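Local coordinates for secreted protein (Streptomyces lividans TK24, PDB 5LXZ), which probably acts as a secreted copper metalloradical oxidase of the galactose oxidase (AA5) family, here in a copper-bound form, at residues Pro414-Leu419 with Lys537-Arg542; Pro501-Arg506 with Gly593-Ala598; Arg509-Gly514 with Phe527-Ala532. The protein carries 1 engineered substitution. All coordinates share one frame; numbering follows the deposited sequence. Where two conformers were deposited one is given.

Contact 1: Pro414-Leu419 with Lys537-Arg542; sequences PDDSVL and KVRLIR. With EDO (1,2-ethanediol), chain K.
The turn of 414-419, which leads into strand 418-421 of a Kelch blade, lies against the side of strand 535-541, with the CA atoms of Pro414 and Arg539 6.5 Å apart. Arg539, its chain bent at chi2 (-67°), takes the carboxylate of Asp416 side-on, the two planes nearly coplanar, 16° apart. NE of Arg539 reaches OD1 of Asp416 at 2.7 Å and NH2 of Arg539 reaches OD2 at 2.8 Å, both on syn lone pairs, so the guanidinium is held against rotation. The extended Lys537 comes tip to tip with Asp416, its NZ 3.1 Å from OD2 but above the carboxylate plane, and adds a weak bond to the carbonyl O of Asp415. A 1,2-ethanediol, probably from the crystallisation liquor, accepts through O1 from NH1 and NH2 of Arg539, on the edge next to the one gripping Asp416. OD1 of Asp415 braces the turn, accepting from N of Ser417 (an Asx turn) and from its OG. Further along the strand, CD1 of Ile541 touches Pro414 CB at 4.0 Å, beside Phe587. With two cations around one carboxylate, Asp416 is likely to stay ionised, giving the propeller and the C-terminal domain a directional ionic link.

Contact 2: Pro501-Arg506 with Gly593-Ala598; sequences PPYLYR and GTPSKA
Tyr503 lays one face of its ring on the pyrrolidine of Pro595, whose CG stands 3.6 Å from the ring centroid and only 12° off the normal, a CH-pi contact well centred over the face. CD of Pro595 sits nearer the root of the ring, 3.5 Å from Tyr503 CG. Pro501 CB covers the opposite face, so the flat ring is sandwiched between two prolines, rigid partners well matched to its surface. CG of Tyr503 takes the crowded position between backbone N and carbonyl carbon (chi1 59°), and the phenol ends in a hydrogen bond to the carbonyl of Gly470. Tyr503 lies in a 3-10 turn whose backbone bonds run from N of Leu504 to O of Pro501 and from N of Tyr505 to O of Pro502. This turn follows strand 496-500 of the propeller, while 593-598 links strands 582-590 and 599-603 of the C-terminal E-set domain, as in galactose oxidase relatives. An alanine in place of Tyr503 would probably loosen this junction, since both proline contacts and the bond to Gly470 depend on the ring. CG2 of Thr594, anti to its backbone N, packs 3.4 Å from the carbonyl O of Tyr503, and N of Thr594 bonds to Asp590 OD1. Gly593 has a positive phi of 84°, where a CB would crowd the preceding carbonyl, and its own O lies 3.6 Å from Tyr503 CB.

Contact 3: Arg509-Gly514 with Phe527-Ala532; sequences RPDLSG and FTSRAA. With PO4 (phosphate ion), chain G.
Asp511 makes the tight end of this contact, its carboxylate fitted over the type I turn from Ser529 to Ala532. Its CG takes the crowded position between backbone N and carbonyl carbon (chi1 62°), which lets the two oxygens take successive amides on their syn lone pairs: OD2 of Asp511 from N of Arg530 at 2.7 Å, OD1 of Asp511 from N of Ala531 at 3.0 Å. OG of Ser529 donates to the carbonyl O of Asp511 at 2.7 Å, and the small Ala531 leaves room for Pro510. One antiparallel hydrogen-bonded pair follows: N of Ser513 bonds to O of Thr528 and N of Thr528 to O of Ser513, each at 2.9 Å. The other side is looser and watery. OD2 of Asp511 lies over the face of the Arg530 guanidinium, a long ion pair with no N-H aimed at it, while a water joins this oxygen to OG of Ser513 and O of Thr528. Gly514, at phi 120°, passes Phe527 where a CB would lie tight against CD2. On the face turned to the sheet, CD1 of Leu512 packs 3.8 Å from CB of Phe527, and both side chains meet Met586 and Glu599 of strands 582-590 and 599-603, Phe527 lying on outermost strand 524-528.

Overall arrangement
All three contacts gather around the C-terminal E-set domain, on the same side of the chain's centre, and all are partly buried; contact 1 lies nearest that centre and contact 3 farthest out, with Gly514 and Arg530 exposed. Contacts 1 and 2 both fasten the domain to the propeller and touch through Tyr503, which packs on Pro414 and Asp415; contact 1 does so with charges, contact 2 with aromatic and proline surfaces. Contact 3 stays within the E-set domain and relies on backbone amides, a carboxylate and water. It reaches the same sheet as contact 1, their centres about 17 Å apart. Arg509 ties contact 3 to contact 2, its NE probably hydrogen-bonded to Pro595 O at 2.8 Å.

Contact 1: Pro414-Leu419 with Lys537-Arg542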
ATOM      1  N   PRO A 414     -11.997  -6.655 -15.461  1.00  9.13           N
ATOM      2  CA  PRO A 414     -12.976  -5.946 -16.292  1.00  9.84           C
ATOM      3  C   PRO A 414     -14.377  -6.522 -16.402  1.00 11.27           C
ATOM      4  O   PRO A 414     -15.271  -5.838 -16.926  1.00 13.39           O
ATOM      5  CB  PRO A 414     -12.294  -5.855 -17.652  1.00  9.74           C
ATOM      6  CG  PRO A 414     -11.322  -6.927 -17.655  1.00  9.74           C
ATOM      7  CD  PRO A 414     -10.839  -7.094 -16.246  1.00  9.19           C
ATOM      8  N   ASP A 415     -14.581  -7.725 -15.890  1.00 10.99           N
ATOM      9  CA  ASP A 415     -15.903  -8.318 -15.829  1.00 12.06           C
ATOM     10  C   ASP A 415     -16.618  -8.070 -14.494  1.00 12.18           C
ATOM     11  O   ASP A 415     -17.657  -8.666 -14.233  1.00 13.33           O
ATOM     12  CB  ASP A 415     -15.837  -9.811 -16.136  1.00 12.05           C
ATOM     13  CG  ASP A 415     -15.062 -10.589 -15.110  1.00 13.42           C
ATOM     14  OD1 ASP A 415     -14.391  -9.988 -14.240  1.00 12.23           O
ATOM     15  OD2 ASP A 415     -15.119 -11.830 -15.144  1.00 14.58           O
ATOM     16  N   ASP A 416     -16.030  -7.223 -13.635  1.00 11.66           N
ATOM     17  CA  ASP A 416     -16.537  -6.896 -12.287  1.00 11.70           C
ATOM     18  C   ASP A 416     -16.179  -7.917 -11.226  1.00 11.25           C
ATOM     19  O   ASP A 416     -16.537  -7.725 -10.039  1.00 13.65           O
ATOM     20  CB  ASP A 416     -18.015  -6.571 -12.221  1.00 12.46           C
ATOM     21  CG  ASP A 416     -18.405  -5.419 -13.081  1.00 14.15           C
ATOM     22  OD1 ASP A 416     -17.589  -4.512 -13.323  1.00 12.67           O
ATOM     23  OD2 ASP A 416     -19.592  -5.362 -13.505  1.00 16.88           O
ATOM     24  N   SER A 417     -15.465  -8.966 -11.579  1.00  9.39           N
ATOM     25  CA  SER A 417     -14.850  -9.807 -10.568  1.00  9.28           C
ATOM     26  C   SER A 417     -13.621  -9.144  -9.949  1.00  8.76           C
ATOM     27  O   SER A 417     -13.073  -8.193 -10.497  1.00  8.40           O
ATOM     28  CB  SER A 417     -14.532 -11.195 -11.127  1.00  9.64           C
ATOM     29  OG  SER A 417     -13.463 -11.214 -12.016  1.00 10.99           O
ATOM     30  N   VAL A 418     -13.260  -9.613  -8.771  1.00  7.56           N
ATOM     31  CA  VAL A 418     -12.046  -9.202  -8.096  1.00  7.41           C
ATOM     32  C   VAL A 418     -11.202 -10.441  -7.845  1.00  6.98           C
ATOM     33  O   VAL A 418     -11.636 -11.369  -7.187  1.00  7.60           O
ATOM     34  CB  VAL A 418     -12.323  -8.480  -6.776  1.00  7.61           C
ATOM     35  CG1 VAL A 418     -11.004  -8.020  -6.131  1.00  7.75           C
ATOM     36  CG2 VAL A 418     -13.225  -7.277  -7.014  1.00  7.52           C
ATOM     37  N   LEU A 419     -10.001 -10.465  -8.345  1.00  6.57           N
ATOM     38  CA  LEU A 419      -9.055 -11.539  -8.102  1.00  6.70           C
ATOM     39  C   LEU A 419      -8.367 -11.350  -6.779  1.00  7.01           C
ATOM     40  O   LEU A 419      -7.676 -10.332  -6.608  1.00  7.15           O
ATOM     41  CB  LEU A 419      -8.033 -11.637  -9.228  1.00  6.90           C
ATOM     42  CG  LEU A 419      -6.954 -12.697  -9.129  1.00  7.58           C
ATOM     43  CD1 LEU A 419      -7.526 -14.097  -9.135  1.00  8.32           C
ATOM     44  CD2 LEU A 419      -5.915 -12.501 -10.235  1.00  8.34           C
ATOM     45  N   LYS A 537     -21.233  -4.680 -21.089  1.00 12.89           N
ATOM     46  CA  LYS A 537     -20.626  -3.845 -20.048  1.00 12.85           C
ATOM     47  C   LYS A 537     -19.487  -3.076 -20.646  1.00 11.05           C
ATOM     48  O   LYS A 537     -18.716  -3.612 -21.424  1.00 11.04           O
ATOM     49  CB  LYS A 537     -20.040  -4.694 -18.929  1.00 14.57           C
ATOM     50  CG  LYS A 537     -21.033  -5.351 -18.016  1.00 16.81           C
ATOM     51  CD  LYS A 537     -20.283  -6.144 -16.969  1.00 17.78           C
ATOM     52  CE  LYS A 537     -21.232  -6.926 -16.125  1.00 19.20           C
ATOM     53  NZ  LYS A 537     -20.428  -7.765 -15.218  1.00 19.87           N
ATOM     54  N   VAL A 538     -19.367  -1.817 -20.239  1.00  9.59           N
ATOM     55  CA  VAL A 538     -18.196  -1.023 -20.569  1.00  9.32           C
ATOM     56  C   VAL A 538     -17.665  -0.529 -19.217  1.00  9.16           C
ATOM     57  O   VAL A 538     -18.425   0.013 -18.401  1.00  9.04           O
ATOM     58  CB  VAL A 538     -18.555   0.157 -21.482  1.00  9.47           C
ATOM     59  CG1 VAL A 538     -17.352   1.040 -21.797  1.00  9.76           C
ATOM     60  CG2 VAL A 538     -19.151  -0.378 -22.792  1.00 10.12           C
ATOM     61  N   ARG A 539     -16.368  -0.680 -19.013  1.00  8.90           N
ATOM     62  CA  ARG A 539     -15.726  -0.289 -17.764  1.00  9.16           C
ATOM     63  C   ARG A 539     -14.502   0.567 -18.048  1.00  9.46           C
ATOM     64  O   ARG A 539     -13.669   0.223 -18.902  1.00  8.76           O
ATOM     65  CB  ARG A 539     -15.316  -1.545 -16.991  1.00  9.23           C
ATOM     66  CG  ARG A 539     -16.440  -2.430 -16.526  1.00  9.81           C
ATOM     67  CD  ARG A 539     -17.274  -1.721 -15.476  1.00  9.90           C
ATOM     68  NE  ARG A 539     -18.420  -2.516 -15.013  1.00 10.70           N
ATOM     69  CZ  ARG A 539     -19.661  -2.407 -15.483  1.00 10.88           C
ATOM     70  NH1 ARG A 539     -19.968  -1.601 -16.480  1.00 10.82           N
ATOM     71  NH2 ARG A 539     -20.615  -3.182 -14.966  1.00 11.52           N
ATOM     72  N   LEU A 540     -14.402   1.659 -17.301  1.00  9.20           N
ATOM     73  CA  LEU A 540     -13.237   2.500 -17.294  1.00  9.67           C
ATOM     74  C   LEU A 540     -12.461   2.181 -16.027  1.00  8.73           C
ATOM     75  O   LEU A 540     -12.982   2.378 -14.941  1.00  8.37           O
ATOM     76  CB  LEU A 540     -13.710   3.919 -17.302  1.00 12.00           C
ATOM     77  CG  LEU A 540     -12.951   4.967 -17.972  1.00 13.71           C
ATOM     78  CD1 LEU A 540     -12.599   4.657 -19.429  1.00 13.13           C
ATOM     79  CD2 LEU A 540     -13.671   6.318 -17.833  1.00 13.04           C
ATOM     80  N   ILE A 541     -11.283   1.587 -16.168  1.00  7.54           N
ATOM     81  CA  ILE A 541     -10.539   1.070 -15.014  1.00  7.54           C
ATOM     82  C   ILE A 541      -9.259   1.852 -14.863  1.00  7.41           C
ATOM     83  O   ILE A 541      -8.423   1.902 -15.782  1.00  7.44           O
ATOM     84  CB  ILE A 541     -10.255  -0.424 -15.148  1.00  7.77           C
ATOM     85  CG1 ILE A 541     -11.561  -1.148 -15.461  1.00  8.08           C
ATOM     86  CG2 ILE A 541      -9.582  -0.907 -13.872  1.00  7.96           C
ATOM     87  CD1 ILE A 541     -11.487  -2.644 -15.396  1.00  7.97           C
ATOM     88  N   ARG A 542      -9.090   2.451 -13.701  1.00  7.18           N
ATOM     89  CA  ARG A 542      -7.908   3.231 -13.440  1.00  7.59           C
ATOM     90  C   ARG A 542      -6.750   2.253 -13.205  1.00  7.06           C
ATOM     91  O   ARG A 542      -6.906   1.305 -12.481  1.00  6.90           O
ATOM     92  CB  ARG A 542      -8.127   4.144 -12.247  1.00  8.90           C
ATOM     93  CG  ARG A 542      -7.096   5.255 -12.145  1.00 10.69           C
ATOM     94  CD  ARG A 542      -7.479   6.285 -11.088  1.00 12.85           C
ATOM     95  NE  ARG A 542      -6.530   7.414 -11.010  1.00 15.41           N
ATOM     96  CZ  ARG A 542      -6.558   8.524 -11.761  1.00 14.45           C
ATOM     97  NH1 ARG A 542      -7.501   8.761 -12.691  1.00 17.72           N
ATOM     98  NH2 ARG A 542      -5.692   9.466 -11.516  1.00 15.79           N
TER
HETATM   99  C1  EDO K 710     -23.392  -0.629 -17.013  1.00 22.21           C
HETATM  100  O1  EDO K 710     -22.930  -1.826 -16.386  1.00 21.43           O
HETATM  101  C2  EDO K 710     -23.063  -0.556 -18.514  1.00 20.85           C
HETATM  102  O2  EDO K 710     -21.639  -0.544 -18.813  1.00 14.77           O

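Contact 2: Pro501-Arg506 with Gly593-Ala598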
ATOM      1  N   PRO A 501      -6.986 -15.120 -16.706  1.00  9.47           N
ATOM      2  CA  PRO A 501      -8.229 -15.545 -16.053  1.00  9.58           C
ATOM      3  C   PRO A 501      -9.070 -16.469 -16.979  1.00  9.53           C
ATOM      4  O   PRO A 501      -8.821 -16.510 -18.171  1.00  9.19           O
ATOM      5  CB  PRO A 501      -8.979 -14.214 -15.772  1.00  9.62           C
ATOM      6  CG  PRO A 501      -7.857 -13.207 -15.744  1.00  9.77           C
ATOM      7  CD  PRO A 501      -6.883 -13.645 -16.774  1.00  9.66           C
ATOM      8  N   PRO A 502     -10.077 -17.112 -16.425  1.00 10.57           N
ATOM      9  CA  PRO A 502     -10.921 -18.019 -17.228  1.00 11.26           C
ATOM     10  C   PRO A 502     -11.505 -17.348 -18.459  1.00 12.32           C
ATOM     11  O   PRO A 502     -11.688 -17.990 -19.507  1.00 13.70           O
ATOM     12  CB  PRO A 502     -12.033 -18.361 -16.257  1.00 11.03           C
ATOM     13  CG  PRO A 502     -11.423 -18.255 -14.897  1.00 11.35           C
ATOM     14  CD  PRO A 502     -10.439 -17.137 -15.003  1.00 10.83           C
ATOM     15  N   TYR A 503     -11.785 -16.038 -18.376  1.00 11.30           N
ATOM     16  CA  TYR A 503     -12.420 -15.335 -19.494  1.00 11.84           C
ATOM     17  C   TYR A 503     -11.603 -15.259 -20.772  1.00 12.09           C
ATOM     18  O   TYR A 503     -12.159 -14.885 -21.825  1.00 13.59           O
ATOM     19  CB  TYR A 503     -12.976 -13.963 -19.057  1.00 11.70           C
ATOM     20  CG  TYR A 503     -12.011 -12.921 -18.465  1.00 11.49           C
ATOM     21  CD1 TYR A 503     -10.773 -12.689 -19.018  1.00 11.55           C
ATOM     22  CD2 TYR A 503     -12.398 -12.142 -17.402  1.00 12.16           C
ATOM     23  CE1 TYR A 503      -9.907 -11.742 -18.505  1.00 11.73           C
ATOM     24  CE2 TYR A 503     -11.542 -11.168 -16.878  1.00 11.82           C
ATOM     25  CZ  TYR A 503     -10.308 -10.981 -17.437  1.00 11.22           C
ATOM     26  OH  TYR A 503      -9.460 -10.016 -16.905  1.00 10.02           O
ATOM     27  N   LEU A 504     -10.318 -15.613 -20.724  1.00 12.06           N
ATOM     28  CA  LEU A 504      -9.529 -15.693 -21.929  1.00 13.28           C
ATOM     29  C   LEU A 504      -9.411 -17.108 -22.482  1.00 14.44           C
ATOM     30  O   LEU A 504      -8.722 -17.292 -23.485  1.00 16.50           O
ATOM     31  CB  LEU A 504      -8.171 -15.096 -21.720  1.00 13.69           C
ATOM     32  CG  LEU A 504      -8.202 -13.593 -21.390  1.00 13.93           C
ATOM     33  CD1 LEU A 504      -6.814 -13.022 -21.432  1.00 14.29           C
ATOM     34  CD2 LEU A 504      -9.146 -12.783 -22.275  1.00 14.29           C
ATOM     35  N   TYR A 505     -10.103 -18.048 -21.861  1.00 15.17           N
ATOM     36  CA  TYR A 505     -10.146 -19.486 -22.291  1.00 18.63           C
ATOM     37  C   TYR A 505     -11.517 -19.905 -22.745  1.00 23.47           C
ATOM     38  O   TYR A 505     -11.948 -21.049 -22.499  1.00 28.13           O
ATOM     39  CB  TYR A 505      -9.674 -20.367 -21.141  1.00 16.49           C
ATOM     40  CG  TYR A 505      -8.210 -20.247 -20.902  1.00 16.88           C
ATOM     41  CD1 TYR A 505      -7.284 -20.829 -21.789  1.00 17.00           C
ATOM     42  CD2 TYR A 505      -7.692 -19.533 -19.804  1.00 16.35           C
ATOM     43  CE1 TYR A 505      -5.931 -20.713 -21.599  1.00 16.99           C
ATOM     44  CE2 TYR A 505      -6.328 -19.445 -19.593  1.00 17.14           C
ATOM     45  CZ  TYR A 505      -5.433 -20.009 -20.504  1.00 16.68           C
ATOM     46  OH  TYR A 505      -4.066 -19.938 -20.363  1.00 18.31           O
ATOM     47  N   ARG A 506     -12.174 -18.978 -23.428  0.50 25.94           N
ATOM     48  CA  ARG A 506     -13.586 -19.052 -23.780  0.50 28.99           C
ATOM     49  C   ARG A 506     -13.671 -18.803 -25.293  0.50 30.55           C
ATOM     50  O   ARG A 506     -12.731 -19.137 -26.023  0.50 33.01           O
ATOM     51  CB  ARG A 506     -14.367 -18.028 -22.928  0.50 28.89           C
ATOM     52  CG  ARG A 506     -15.210 -18.695 -21.859  0.50 29.27           C
ATOM     53  CD  ARG A 506     -14.952 -18.089 -20.497  0.50 29.21           C
ATOM     54  NE  ARG A 506     -15.115 -19.043 -19.404  0.50 28.53           N
ATOM     55  CZ  ARG A 506     -15.252 -18.672 -18.139  0.50 28.55           C
ATOM     56  NH1 ARG A 506     -15.236 -17.374 -17.845  0.50 28.62           N
ATOM     57  NH2 ARG A 506     -15.406 -19.575 -17.173  0.50 26.84           N
ATOM     58  N   GLY A 593     -19.207 -12.687 -20.862  1.00 17.28           N
ATOM     59  CA  GLY A 593     -18.271 -12.180 -19.850  1.00 15.22           C
ATOM     60  C   GLY A 593     -16.835 -12.068 -20.331  1.00 15.06           C
ATOM     61  O   GLY A 593     -15.916 -11.932 -19.515  1.00 14.00           O
ATOM     62  N   THR A 594     -16.635 -12.081 -21.641  1.00 12.47           N
ATOM     63  CA  THR A 594     -15.291 -12.013 -22.217  1.00 12.97           C
ATOM     64  C   THR A 594     -14.942 -10.562 -22.537  1.00 11.83           C
ATOM     65  O   THR A 594     -15.669  -9.881 -23.256  1.00 11.07           O
ATOM     66  CB  THR A 594     -15.186 -12.840 -23.500  1.00 14.48           C
ATOM     67  OG1 THR A 594     -15.637 -14.162 -23.205  1.00 17.77           O
ATOM     68  CG2 THR A 594     -13.784 -12.900 -23.987  1.00 14.15           C
ATOM     69  N   PRO A 595     -13.832 -10.046 -21.978  1.00 11.37           N
ATOM     70  CA  PRO A 595     -13.436  -8.665 -22.232  1.00 10.97           C
ATOM     71  C   PRO A 595     -12.581  -8.479 -23.455  1.00 10.69           C
ATOM     72  O   PRO A 595     -11.781  -9.365 -23.811  1.00 10.79           O
ATOM     73  CB  PRO A 595     -12.624  -8.330 -20.983  1.00 10.84           C
ATOM     74  CG  PRO A 595     -11.952  -9.626 -20.635  1.00 11.30           C
ATOM     75  CD  PRO A 595     -12.935 -10.710 -21.013  1.00 11.92           C
ATOM     76  N   SER A 596     -12.742  -7.359 -24.120  1.00  9.94           N
ATOM     77  CA  SER A 596     -11.769  -6.892 -25.083  1.00 10.35           C
ATOM     78  C   SER A 596     -10.435  -6.633 -24.430  1.00 10.31           C
ATOM     79  O   SER A 596     -10.310  -6.648 -23.188  1.00 10.59           O
ATOM     80  CB  SER A 596     -12.250  -5.594 -25.706  1.00 10.88           C
ATOM     81  OG  SER A 596     -12.305  -4.551 -24.749  1.00 11.24           O
ATOM     82  N   LYS A 597      -9.412  -6.446 -25.240  1.00 10.52           N
ATOM     83  CA  LYS A 597      -8.237  -5.736 -24.782  1.00 10.78           C
ATOM     84  C   LYS A 597      -8.628  -4.301 -24.569  1.00 10.11           C
ATOM     85  O   LYS A 597      -9.508  -3.784 -25.260  1.00 11.25           O
ATOM     86  CB  LYS A 597      -7.109  -5.844 -25.779  1.00 11.55           C
ATOM     87  CG  LYS A 597      -6.661  -7.292 -26.001  1.00 12.70           C
ATOM     88  CD  LYS A 597      -5.475  -7.358 -26.926  1.00 14.78           C
ATOM     89  CE  LYS A 597      -5.136  -8.804 -27.191  1.00 17.72           C
ATOM     90  NZ  LYS A 597      -3.973  -8.892 -28.112  1.00 20.45           N
ATOM     91  N   ALA A 598      -7.935  -3.609 -23.653  1.00  9.20           N
ATOM     92  CA  ALA A 598      -8.298  -2.251 -23.364  1.00  9.72           C
ATOM     93  C   ALA A 598      -7.819  -1.237 -24.363  1.00  9.94           C
ATOM     94  O   ALA A 598      -6.729  -1.385 -24.911  1.00 11.13           O
ATOM     95  CB  ALA A 598      -7.783  -1.873 -21.962  1.00  9.69           C
TER

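Contact 3: Arg509-Gly514 with Phe527-Ala532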
ATOM      1  N   ARG A 509     -12.652 -12.950 -28.226  1.00 21.33           N
ATOM      2  CA  ARG A 509     -12.987 -11.791 -27.442  1.00 20.49           C
ATOM      3  C   ARG A 509     -13.520 -10.684 -28.360  1.00 18.50           C
ATOM      4  O   ARG A 509     -13.236 -10.670 -29.577  1.00 19.95           O
ATOM      5  CB  ARG A 509     -11.794 -11.389 -26.563  1.00 20.80           C
ATOM      6  CG  ARG A 509     -10.571 -10.911 -27.286  1.00 21.12           C
ATOM      7  CD  ARG A 509      -9.342 -11.042 -26.415  1.00 20.36           C
ATOM      8  NE  ARG A 509      -9.457 -10.263 -25.187  1.00 19.60           N
ATOM      9  CZ  ARG A 509      -8.477 -10.053 -24.325  1.00 16.69           C
ATOM     10  NH1 ARG A 509      -7.254 -10.556 -24.501  1.00 15.47           N
ATOM     11  NH2 ARG A 509      -8.720  -9.333 -23.283  1.00 15.89           N
ATOM     12  N   PRO A 510     -14.343  -9.777 -27.816  1.00 16.83           N
ATOM     13  CA  PRO A 510     -14.754  -8.636 -28.601  1.00 17.32           C
ATOM     14  C   PRO A 510     -13.565  -7.796 -29.037  1.00 18.26           C
ATOM     15  O   PRO A 510     -12.609  -7.605 -28.278  1.00 16.70           O
ATOM     16  CB  PRO A 510     -15.668  -7.830 -27.665  1.00 17.57           C
ATOM     17  CG  PRO A 510     -15.562  -8.429 -26.343  1.00 17.65           C
ATOM     18  CD  PRO A 510     -14.906  -9.758 -26.457  1.00 16.47           C
ATOM     19  N   ASP A 511     -13.618  -7.333 -30.273  1.00 17.45           N
ATOM     20  CA  ASP A 511     -12.623  -6.421 -30.799  1.00 19.35           C
ATOM     21  C   ASP A 511     -12.959  -4.997 -30.344  1.00 17.34           C
ATOM     22  O   ASP A 511     -14.110  -4.663 -30.077  1.00 18.27           O
ATOM     23  CB  ASP A 511     -12.590  -6.501 -32.330  1.00 20.06           C
ATOM     24  CG  ASP A 511     -13.913  -6.082 -32.962  1.00 21.24           C
ATOM     25  OD1 ASP A 511     -14.960  -6.736 -32.683  1.00 22.54           O
ATOM     26  OD2 ASP A 511     -13.922  -5.068 -33.708  1.00 22.34           O
ATOM     27  N   LEU A 512     -11.942  -4.142 -30.281  1.00 17.97           N
ATOM     28  CA  LEU A 512     -12.142  -2.759 -29.897  1.00 16.90           C
ATOM     29  C   LEU A 512     -11.005  -1.913 -30.443  1.00 18.48           C
ATOM     30  O   LEU A 512      -9.830  -2.213 -30.211  1.00 19.97           O
ATOM     31  CB  LEU A 512     -12.199  -2.659 -28.354  1.00 16.98           C
ATOM     32  CG  LEU A 512     -12.505  -1.280 -27.782  1.00 16.98           C
ATOM     33  CD1 LEU A 512     -13.893  -0.796 -28.147  1.00 17.67           C
ATOM     34  CD2 LEU A 512     -12.323  -1.352 -26.275  1.00 17.25           C
ATOM     35  N   SER A 513     -11.354  -0.878 -31.197  1.00 16.79           N
ATOM     36  CA  SER A 513     -10.359   0.061 -31.686  1.00 18.46           C
ATOM     37  C   SER A 513     -10.915   1.458 -31.628  1.00 18.77           C
ATOM     38  O   SER A 513     -12.120   1.649 -31.424  1.00 18.52           O
ATOM     39  CB  SER A 513      -9.935  -0.307 -33.110  1.00 19.90           C
ATOM     40  OG  SER A 513     -11.053  -0.391 -33.947  1.00 24.41           O
ATOM     41  N   GLY A 514     -10.026   2.435 -31.785  1.00 21.58           N
ATOM     42  CA  GLY A 514     -10.415   3.854 -31.691  1.00 21.98           C
ATOM     43  C   GLY A 514      -9.708   4.646 -30.613  1.00 22.79           C
ATOM     44  O   GLY A 514      -9.840   5.876 -30.592  1.00 26.08           O
ATOM     45  N   PHE A 527     -16.118   4.385 -30.602  1.00 12.87           N
ATOM     46  CA  PHE A 527     -15.112   3.385 -30.861  1.00 13.52           C
ATOM     47  C   PHE A 527     -15.662   2.434 -31.918  1.00 14.35           C
ATOM     48  O   PHE A 527     -16.865   2.372 -32.141  1.00 15.12           O
ATOM     49  CB  PHE A 527     -14.816   2.609 -29.570  1.00 14.09           C
ATOM     50  CG  PHE A 527     -14.175   3.440 -28.511  1.00 14.25           C
ATOM     51  CD1 PHE A 527     -14.940   4.295 -27.730  1.00 14.36           C
ATOM     52  CD2 PHE A 527     -12.782   3.401 -28.330  1.00 14.94           C
ATOM     53  CE1 PHE A 527     -14.338   5.080 -26.744  1.00 14.81           C
ATOM     54  CE2 PHE A 527     -12.179   4.190 -27.355  1.00 15.41           C
ATOM     55  CZ  PHE A 527     -12.973   5.020 -26.567  1.00 14.69           C
ATOM     56  N   THR A 528     -14.765   1.686 -32.536  1.00 15.58           N
ATOM     57  CA  THR A 528     -15.158   0.629 -33.465  1.00 16.55           C
ATOM     58  C   THR A 528     -15.070  -0.725 -32.809  1.00 16.10           C
ATOM     59  O   THR A 528     -14.028  -1.101 -32.245  1.00 16.98           O
ATOM     60  CB  THR A 528     -14.274   0.669 -34.709  1.00 17.61           C
ATOM     61  OG1 THR A 528     -14.409   1.957 -35.317  1.00 20.23           O
ATOM     62  CG2 THR A 528     -14.651  -0.411 -35.735  1.00 18.97           C
ATOM     63  N   SER A 529     -16.153  -1.477 -32.908  1.00 17.11           N
ATOM     64  CA  SER A 529     -16.129  -2.876 -32.547  1.00 17.30           C
ATOM     65  C   SER A 529     -17.045  -3.624 -33.505  1.00 18.07           C
ATOM     66  O   SER A 529     -18.239  -3.356 -33.515  1.00 17.83           O
ATOM     67  CB  SER A 529     -16.637  -3.100 -31.129  1.00 17.08           C
ATOM     68  OG  SER A 529     -16.661  -4.482 -30.838  1.00 18.37           O
ATOM     69  N   ARG A 530     -16.483  -4.535 -34.283  1.00 19.58           N
ATOM     70  CA  ARG A 530     -17.323  -5.454 -35.079  1.00 23.16           C
ATOM     71  C   ARG A 530     -18.306  -6.225 -34.185  1.00 23.05           C
ATOM     72  O   ARG A 530     -19.440  -6.518 -34.593  1.00 24.87           O
ATOM     73  CB  ARG A 530     -16.444  -6.399 -35.892  1.00 25.44           C
ATOM     74  CG  ARG A 530     -15.680  -5.683 -36.994  1.00 29.46           C
ATOM     75  CD  ARG A 530     -14.806  -6.652 -37.783  1.00 32.64           C
ATOM     76  NE  ARG A 530     -13.734  -7.226 -36.959  1.00 34.99           N
ATOM     77  CZ  ARG A 530     -12.550  -6.658 -36.709  1.00 35.95           C
ATOM     78  NH1 ARG A 530     -12.224  -5.465 -37.205  1.00 37.59           N
ATOM     79  NH2 ARG A 530     -11.673  -7.293 -35.935  1.00 37.88           N
ATOM     80  N   ALA A 531     -17.901  -6.491 -32.942  1.00 19.44           N
ATOM     81  CA  ALA A 531     -18.749  -7.133 -31.945  1.00 19.21           C
ATOM     82  C   ALA A 531     -19.557  -6.156 -31.087  1.00 17.48           C
ATOM     83  O   ALA A 531     -20.005  -6.514 -29.995  1.00 17.73           O
ATOM     84  CB  ALA A 531     -17.866  -7.989 -31.048  1.00 19.91           C
ATOM     85  N   ALA A 532     -19.780  -4.934 -31.560  1.00 17.30           N
ATOM     86  CA  ALA A 532     -20.474  -3.934 -30.752  1.00 18.04           C
ATOM     87  C   ALA A 532     -21.824  -4.393 -30.218  1.00 19.55           C
ATOM     88  O   ALA A 532     -22.150  -4.142 -29.070  1.00 18.07           O
ATOM     89  CB  ALA A 532     -20.620  -2.611 -31.493  1.00 19.10           C
TER
HETATM   90  P   PO4 G 706      -4.955 -12.646 -26.344  1.00 32.58           P
HETATM   91  O1  PO4 G 706      -4.165 -12.528 -27.631  1.00 35.62           O
HETATM   92  O2  PO4 G 706      -4.366 -11.594 -25.385  1.00 32.37           O
HETATM   93  O3  PO4 G 706      -6.430 -12.418 -26.595  1.00 31.64           O
HETATM   94  O4  PO4 G 706      -4.861 -14.040 -25.783  1.00 33.36           O
HETATM   95  O   HOH W   1     -12.053  -3.185 -33.864  1.00 24.65           O
HETATM   96  O   HOH W   2     -12.764   3.628 -34.199  1.00 38.23           O